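Local coordinates for uncharacterized protein Rv2866 (Mycobacterium tuberculosis, PDB 3G5O) that acts as the toxin of a type II toxin-antitoxin pair, an RNase cutting RNA preferentially at the 3'-end of purine ribonucleotides until its cognate antitoxin neutralises it, at residues 20-23 and 24-28. Residues are numbered along the deposited sequence; the frame is centred on the assembly and turned at random.
Sequences VRFT and TTARR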
loop_
_atom_site.group_PDB
_atom_site.type_symbol
_atom_site.label_atom_id
_atom_site.label_comp_id
_atom_site.label_asym_id
_atom_site.label_seq_id
_atom_site.Cartn_x
_atom_site.Cartn_y
_atom_site.Cartn_z
ATOM N N VAL C 20 -8.595 -11.177 -24.212
ATOM C CA VAL C 20 -8.546 -11.321 -22.742
ATOM C C VAL C 20 -8.323 -12.788 -22.456
ATOM O O VAL C 20 -8.945 -13.656 -23.094
ATOM C CB VAL C 20 -9.848 -10.821 -22.048
ATOM C CG1 VAL C 20 -9.851 -11.225 -20.513
ATOM C CG2 VAL C 20 -9.978 -9.322 -22.184
ATOM N N ARG C 21 -7.402 -13.073 -21.533
ATOM C CA ARG C 21 -7.061 -14.445 -21.169
ATOM C C ARG C 21 -7.063 -14.506 -19.644
ATOM O O ARG C 21 -6.735 -13.505 -18.982
ATOM C CB ARG C 21 -5.638 -14.796 -21.644
ATOM C CG ARG C 21 -5.317 -14.581 -23.120
ATOM C CD ARG C 21 -5.730 -15.736 -23.988
ATOM N NE ARG C 21 -5.102 -17.024 -23.672
ATOM C CZ ARG C 21 -5.392 -18.158 -24.331
ATOM N NH1 ARG C 21 -6.251 -18.123 -25.344
ATOM N NH2 ARG C 21 -4.836 -19.319 -23.993
ATOM N N PHE C 22 -7.376 -15.672 -19.088
ATOM C CA PHE C 22 -7.360 -15.865 -17.634
ATOM C C PHE C 22 -6.208 -16.830 -17.400
ATOM O O PHE C 22 -6.083 -17.843 -18.121
ATOM C CB PHE C 22 -8.656 -16.556 -17.129
ATOM C CG PHE C 22 -9.847 -15.623 -16.956
ATOM C CD1 PHE C 22 -10.300 -15.300 -15.679
ATOM C CD2 PHE C 22 -10.539 -15.139 -18.056
ATOM C CE1 PHE C 22 -11.395 -14.448 -15.493
ATOM C CE2 PHE C 22 -11.635 -14.290 -17.897
ATOM C CZ PHE C 22 -12.073 -13.971 -16.594
ATOM N N THR C 23 -5.396 -16.526 -16.394
ATOM C CA THR C 23 -4.383 -17.468 -15.892
ATOM C C THR C 23 -5.116 -18.569 -15.117
ATOM O O THR C 23 -6.308 -18.433 -14.779
ATOM C CB THR C 23 -3.383 -16.792 -14.928
ATOM O OG1 THR C 23 -4.097 -16.171 -13.846
ATOM C CG2 THR C 23 -2.535 -15.728 -15.653
ATOM N N THR C 24 -4.387 -19.644 -14.817
ATOM C CA THR C 24 -4.847 -20.695 -13.885
ATOM C C THR C 24 -5.233 -20.135 -12.549
ATOM O O THR C 24 -6.232 -20.551 -11.956
ATOM C CB THR C 24 -3.746 -21.806 -13.660
ATOM O OG1 THR C 24 -3.447 -22.393 -14.924
ATOM C CG2 THR C 24 -4.234 -22.901 -12.728
ATOM N N THR C 25 -4.466 -19.163 -12.071
ATOM C CA THR C 25 -4.750 -18.555 -10.737
ATOM C C THR C 25 -6.097 -17.871 -10.770
ATOM O O THR C 25 -6.892 -18.001 -9.826
ATOM C CB THR C 25 -3.786 -17.423 -10.240
ATOM O OG1 THR C 25 -3.442 -16.556 -11.316
ATOM C CG2 THR C 25 -2.540 -17.950 -9.525
ATOM N N ALA C 26 -6.367 -17.129 -11.835
ATOM C CA ALA C 26 -7.629 -16.395 -11.973
ATOM C C ALA C 26 -8.801 -17.359 -12.166
ATOM O O ALA C 26 -9.890 -17.138 -11.660
ATOM C CB ALA C 26 -7.548 -15.445 -13.144
ATOM N N ARG C 27 -8.576 -18.408 -12.928
ATOM C CA ARG C 27 -9.593 -19.439 -13.123
ATOM C C ARG C 27 -10.010 -20.068 -11.798
ATOM O O ARG C 27 -11.203 -20.243 -11.537
ATOM C CB ARG C 27 -9.092 -20.504 -14.139
ATOM C CG ARG C 27 -10.202 -21.418 -14.614
ATOM C CD ARG C 27 -9.682 -22.760 -15.166
ATOM N NE ARG C 27 -10.640 -23.796 -14.751
ATOM C CZ ARG C 27 -10.631 -24.407 -13.570
ATOM N NH1 ARG C 27 -9.684 -24.154 -12.660
ATOM N NH2 ARG C 27 -11.583 -25.285 -13.292
ATOM N N ARG C 28 -9.047 -20.387 -10.939
ATOM C CA ARG C 28 -9.365 -20.894 -9.602
ATOM C C ARG C 28 -10.215 -19.923 -8.803
ATOM O O ARG C 28 -11.148 -20.346 -8.096
ATOM C CB ARG C 28 -8.102 -21.238 -8.808
ATOM C CG ARG C 28 -7.483 -22.575 -9.286
ATOM C CD ARG C 28 -6.500 -23.168 -8.243
ATOM N NE ARG C 28 -5.560 -22.207 -7.675
ATOM C CZ ARG C 28 -4.395 -21.874 -8.231
ATOM N NH1 ARG C 28 -4.019 -22.408 -9.385
ATOM N NH2 ARG C 28 -3.606 -20.992 -7.639
#
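Thr-23 OG1 sits where several groups converge: it lies 2.6 Å from Thr-25 OG1 in the modelled conformer of Thr-25, one of two, hydrogen-bonds with Ile-90 O on strand 87-95, and has Ala-26 N 3.2 Å away. Thr-23 is the N-cap of helix 24-30, the last residue of strand 19-23 before the chain turns into the helix; the axes of 20-23 and 24-28 lie 81° apart. Its OG1 stands between the backbone N and the carbonyl carbon (chi1 56°), which directs the hydroxyl into the first helical turn. Thr-25 takes a similar rotation in this conformer, and the two side chains lie alongside one another with their hydroxyls adjacent. Thr-25 OG1 also pairs with Leu-91 O, so both hydroxyls bond carbonyls of strand 87-95.

The helix starts with Arg-27 N donating to Thr-23 O at 2.9 Å with an N-H...O angle of 160°; one residue on, Arg-28 N bonds Thr-24 O in the same i to i+4 pattern. The apolar part of the corner is small. Phe-22 CD1 approaches Ala-26 CB obliquely at 3.7 Å, while the same ring also packs on Ala-45 of helix 35-51, and Ala-26 touches Ile-90.

In this RelE-family toxin the corner also faces its partner, Rv2865. Phe-22 and Thr-23 join an antiparallel ladder with a strand of that chain, Asp-77 of that chain accepts a bond from Thr-25 N in the first turn, and Arg-27 NH2 forms a salt bridge with its Glu-92. Arg-27 still brushes the cap through the root of its side chain, with CB 3.5 Å from Thr-23 O.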